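Local coordinates for cupin 2, conserved barrel domain protein (Shewanella frigidimarina, PDB 2PFW), which is of unknown function but folds as a small RmlC-like cupin barrel of the KdgF-related kind, which pairs with a second copy of itself, at residues A[38-43]-A[97-102]; A[62-67]-A[75-80]. All blocks are in the same frame, centred on the assembly; numbering follows the deposited sequence.

Contact 1: A[38-43]-A[97-102]; sequences KIWFDK and GGILID. With EDO (1,2-ethanediol), chain C.
CG of Lys38 stands anti to its backbone N (chi1 -160°) and the chain beyond it runs extended, while CG of Trp40 (chi1 -69°) and CG1 of Ile99 both stand anti to the carbonyl carbon. On this face of the sheet the indole and Ile99 therefore lie side by side, Trp40 CD1 3.6 Å from Ile99 CG1, and CG of Lys38 sits over one face of the indole, towards its rim. Lys38 CE comes to 3.9 Å from Ile99 CG2 before the amine goes on to a weak hydrogen bond with Tyr59 of the second subunit. The backbones pair as antiparallel strands. Ile39 and Leu100 exchange two nearly straight bonds, Ile39 N to Leu100 O at 3.0 Å and its reciprocal; at Phe41 and Gly98 the bonds are more bent, and Phe41 N meets Gly98 O from above the carbonyl plane. On the other face Phe41 CE1 touches Leu100 CD1 at 3.8 Å, and an ethanediol, probably from the crystallisation liquor, lies at the Phe41 ring edge. Its O1 bonds to Asp102 OD1 and its O2 to OD2, though these carboxylate oxygens are less surely placed. A carboxylate beside Ile39, Phe41 and Leu100 is consistent with a cupin interior able to take up a small polar molecule.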
# COMPACT_ATOMS: atom_id res chain seq x y z
N LYS A 38 1.53 -5.96 -5.65
CA LYS A 38 1.01 -7.09 -4.91
C LYS A 38 1.90 -8.31 -5.16
O LYS A 38 2.08 -8.70 -6.31
CB LYS A 38 -0.43 -7.41 -5.31
CG LYS A 38 -1.19 -8.23 -4.28
CD LYS A 38 -2.59 -8.59 -4.77
CE LYS A 38 -3.54 -8.71 -3.59
NZ LYS A 38 -4.85 -9.28 -4.01
N ILE A 39 2.43 -8.87 -4.08
CA ILE A 39 3.33 -10.01 -4.14
C ILE A 39 2.72 -11.23 -3.45
O ILE A 39 2.44 -11.18 -2.25
CB ILE A 39 4.68 -9.71 -3.46
CG1 ILE A 39 5.29 -8.35 -3.80
CG2 ILE A 39 5.66 -10.85 -3.74
CD1 ILE A 39 5.83 -8.27 -5.21
N TRP A 40 2.55 -12.32 -4.19
CA TRP A 40 2.10 -13.58 -3.61
C TRP A 40 3.30 -14.45 -3.26
O TRP A 40 4.11 -14.75 -4.14
CB TRP A 40 1.20 -14.37 -4.56
CG TRP A 40 -0.14 -13.77 -4.83
CD1 TRP A 40 -1.34 -14.15 -4.29
CD2 TRP A 40 -0.42 -12.69 -5.72
NE1 TRP A 40 -2.34 -13.36 -4.79
CE2 TRP A 40 -1.81 -12.45 -5.67
CE3 TRP A 40 0.37 -11.90 -6.55
CZ2 TRP A 40 -2.42 -11.46 -6.43
CZ3 TRP A 40 -0.23 -10.91 -7.30
CH2 TRP A 40 -1.62 -10.70 -7.23
N PHE A 41 3.41 -14.85 -2.00
CA PHE A 41 4.47 -15.77 -1.59
C PHE A 41 3.98 -17.22 -1.58
O PHE A 41 3.03 -17.54 -0.86
CB PHE A 41 4.98 -15.40 -0.20
CG PHE A 41 5.83 -14.13 -0.14
CD1 PHE A 41 5.30 -12.91 -0.52
CD2 PHE A 41 7.14 -14.18 0.31
CE1 PHE A 41 6.06 -11.77 -0.46
CE2 PHE A 41 7.91 -13.04 0.37
CZ PHE A 41 7.37 -11.82 -0.02
N ASP A 42 4.60 -18.10 -2.35
CA ASP A 42 4.51 -19.54 -2.09
C ASP A 42 5.02 -19.85 -0.69
O ASP A 42 5.75 -19.05 -0.10
CB ASP A 42 5.29 -20.34 -3.12
CG ASP A 42 4.89 -20.04 -4.55
OD1 ASP A 42 3.84 -19.39 -4.73
OD2 ASP A 42 5.63 -20.44 -5.47
N LYS A 43 4.64 -21.00 -0.14
CA LYS A 43 5.14 -21.36 1.19
C LYS A 43 6.67 -21.36 1.18
O LYS A 43 7.30 -21.92 0.28
CB LYS A 43 4.61 -22.72 1.63
CG LYS A 43 3.09 -22.83 1.61
CD LYS A 43 2.64 -24.27 1.79
CE LYS A 43 1.41 -24.37 2.68
NZ LYS A 43 0.47 -25.42 2.21
N GLY A 97 3.11 -19.22 3.31
CA GLY A 97 2.49 -18.65 2.11
C GLY A 97 1.67 -17.43 2.52
O GLY A 97 1.31 -17.29 3.69
N GLY A 98 1.40 -16.50 1.61
CA GLY A 98 0.81 -15.24 2.03
C GLY A 98 0.82 -14.18 0.95
O GLY A 98 1.16 -14.45 -0.20
N ILE A 99 0.43 -12.96 1.32
CA ILE A 99 0.35 -11.84 0.39
C ILE A 99 0.80 -10.54 1.04
O ILE A 99 0.42 -10.22 2.17
CB ILE A 99 -1.08 -11.69 -0.16
CG1 ILE A 99 -1.55 -12.90 -0.96
CG2 ILE A 99 -1.21 -10.43 -1.01
CD1 ILE A 99 -3.06 -13.00 -1.08
N LEU A 100 1.64 -9.80 0.32
CA LEU A 100 2.16 -8.52 0.75
C LEU A 100 1.75 -7.40 -0.22
O LEU A 100 1.67 -7.63 -1.42
CB LEU A 100 3.69 -8.50 0.81
CG LEU A 100 4.40 -9.05 2.03
CD1 LEU A 100 5.91 -8.84 1.88
CD2 LEU A 100 3.90 -8.43 3.31
N ILE A 101 1.53 -6.20 0.30
CA ILE A 101 1.54 -5.00 -0.54
C ILE A 101 2.84 -4.23 -0.30
O ILE A 101 3.05 -3.71 0.79
CB ILE A 101 0.31 -4.11 -0.26
CG1 ILE A 101 -1.02 -4.86 -0.22
CG2 ILE A 101 0.31 -2.95 -1.24
CD1 ILE A 101 -1.98 -4.74 -1.36
N ASP A 102 3.70 -4.21 -1.30
CA ASP A 102 4.96 -3.46 -1.23
C ASP A 102 4.79 -2.12 -1.95
O ASP A 102 4.44 -2.15 -3.13
CB ASP A 102 6.11 -4.23 -1.85
CG ASP A 102 6.66 -5.39 -1.05
OD1 ASP A 102 6.49 -5.45 0.18
OD2 ASP A 102 7.30 -6.28 -1.65
C1 EDO C . 9.31 -7.14 0.09
O1 EDO C . 8.90 -6.61 1.36
C2 EDO C . 8.64 -8.49 -0.12
O2 EDO C . 8.49 -8.74 -1.52

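Contact 2: A[62-67]-A[75-80]; sequences EGEFHV and VLTAGD
Glu62 brings its CA to 4.1 Å from Ala78 CB, at the corner where the chain passes from one sheet of the barrel to the other. Gly63 follows, its carbonyl O receiving a CA-H...O contact from Thr77 CA at 3.4 Å. The chain of Glu64 bends at chi2 (-62°) and lies alongside Thr77, so that Thr77 OG1, anti to its own backbone N, donates to Glu64 OE2 at 2.6 Å from above the carboxylate plane. An alanine here, in place of Glu64, would remove that acceptor and would probably leave the Thr77 hydroxyl without its partner across the hairpin. Phe65 and Leu76 form a hydrogen-bonded pair of the antiparallel hairpin 65-69/72-76, at the margin of the four-stranded sheet of the cupin barrel; the bonds are short, Phe65 N to Leu76 O 2.6 Å and Leu76 N to Phe65 O 2.5 Å. Beyond this pair the chain leaves through a type II turn from Thr77 to Asp80, closed by Asp80 N to Thr77 O and by a hydrogen bond from Thr77 N to Asp80 OD2 at 2.9 Å. On the outer side His66 offers one ring face to Val75 CG2, a CH-pi contact 4.1 Å from the centroid. Val67, on the inner side, crosses Leu76 obliquely, CG2 to CD1 at 4.2 Å, beside Phe82.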
# COMPACT_ATOMS: atom_id res chain seq x y z
N GLU A 62 -2.15 -11.21 3.80
CA GLU A 62 -2.36 -12.41 4.61
C GLU A 62 -1.13 -13.31 4.64
O GLU A 62 -0.30 -13.28 3.73
CB GLU A 62 -3.57 -13.19 4.07
CG GLU A 62 -3.29 -13.89 2.76
CD GLU A 62 -4.04 -15.20 2.63
OE1 GLU A 62 -4.15 -15.93 3.65
OE2 GLU A 62 -4.50 -15.51 1.52
N GLY A 63 -1.03 -14.12 5.69
CA GLY A 63 0.04 -15.08 5.86
C GLY A 63 0.95 -14.68 7.01
O GLY A 63 0.78 -13.60 7.58
N GLU A 64 1.90 -15.53 7.37
CA GLU A 64 2.81 -15.21 8.47
C GLU A 64 4.18 -14.84 7.88
O GLU A 64 4.76 -15.61 7.13
CB GLU A 64 2.94 -16.36 9.46
CG GLU A 64 1.67 -16.78 10.17
CD GLU A 64 1.05 -15.71 11.04
OE1 GLU A 64 1.72 -15.19 11.95
OE2 GLU A 64 -0.13 -15.37 10.78
N PHE A 65 4.65 -13.64 8.22
CA PHE A 65 5.88 -13.13 7.63
C PHE A 65 6.94 -12.96 8.72
O PHE A 65 6.72 -12.22 9.68
CB PHE A 65 5.65 -11.81 6.89
CG PHE A 65 5.06 -12.05 5.51
CD1 PHE A 65 3.69 -12.20 5.35
CD2 PHE A 65 5.88 -12.12 4.40
CE1 PHE A 65 3.16 -12.42 4.10
CE2 PHE A 65 5.35 -12.34 3.14
CZ PHE A 65 3.99 -12.49 2.99
N HIS A 66 8.06 -13.65 8.55
CA HIS A 66 9.26 -13.43 9.34
C HIS A 66 10.05 -12.29 8.69
O HIS A 66 10.65 -12.50 7.64
CB HIS A 66 10.14 -14.67 9.43
CG HIS A 66 9.58 -15.78 10.27
ND1 HIS A 66 8.41 -16.43 9.94
CD2 HIS A 66 10.01 -16.36 11.41
CE1 HIS A 66 8.15 -17.36 10.84
NE2 HIS A 66 9.11 -17.34 11.75
N VAL A 67 10.03 -11.10 9.29
CA VAL A 67 10.66 -9.97 8.60
C VAL A 67 11.88 -9.46 9.38
O VAL A 67 11.82 -9.22 10.59
CB VAL A 67 9.68 -8.81 8.36
CG1 VAL A 67 10.40 -7.65 7.69
CG2 VAL A 67 8.51 -9.29 7.51
N VAL A 75 7.81 -11.59 13.78
CA VAL A 75 6.85 -12.34 12.98
C VAL A 75 5.62 -11.47 12.74
O VAL A 75 5.06 -10.97 13.72
CB VAL A 75 6.44 -13.65 13.67
CG1 VAL A 75 5.47 -14.42 12.79
CG2 VAL A 75 7.68 -14.47 13.99
N LEU A 76 5.24 -11.31 11.49
CA LEU A 76 4.13 -10.43 11.13
C LEU A 76 2.98 -11.25 10.53
O LEU A 76 3.21 -12.18 9.77
CB LEU A 76 4.55 -9.35 10.14
CG LEU A 76 5.65 -8.37 10.56
CD1 LEU A 76 5.65 -7.16 9.64
CD2 LEU A 76 5.49 -7.95 12.01
N THR A 77 1.76 -10.85 10.86
CA THR A 77 0.56 -11.47 10.28
C THR A 77 -0.33 -10.41 9.64
O THR A 77 0.00 -9.22 9.63
CB THR A 77 -0.18 -12.28 11.36
OG1 THR A 77 -1.24 -13.04 10.75
CG2 THR A 77 -0.81 -11.36 12.39
N ALA A 78 -1.45 -10.85 9.09
CA ALA A 78 -2.40 -9.98 8.40
C ALA A 78 -2.72 -8.73 9.22
O ALA A 78 -3.01 -8.79 10.41
CB ALA A 78 -3.67 -10.75 8.08
N GLY A 79 -2.63 -7.57 8.56
CA GLY A 79 -2.92 -6.29 9.18
C GLY A 79 -1.69 -5.60 9.72
O GLY A 79 -1.74 -4.47 10.20
N ASP A 80 -0.53 -6.27 9.68
CA ASP A 80 0.68 -5.67 10.24
C ASP A 80 1.46 -5.00 9.12
O ASP A 80 1.22 -5.26 7.94
CB ASP A 80 1.56 -6.70 10.92
CG ASP A 80 1.07 -7.31 12.20
OD1 ASP A 80 0.31 -6.68 12.97
OD2 ASP A 80 1.47 -8.46 12.48

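In the fold
Contact 1 joins two neighbouring strands within the six-stranded sheet, whereas contact 2 closes a hairpin at the margin of the four-stranded one, farther from the middle of the chain. Both are partly buried, but contact 2 is the more surface-lying, with more of its residues exposed. Their centres lie about 10 Å apart, yet the two touch: Ile99 N probably bonds to Glu62 O, and Phe65 sets its ring edge-to-face with Phe41 and packs on Leu100, so the inward residues share one apolar interior. Contact 1 has Lys38, Trp40 and Ile99 on its other face; contact 2 turns Glu64, Thr77 and the His66-Val75 pair outward. Both reach the second subunit: Ile101 packs on its Tyr59, and Asp80 bonds to its Gly11.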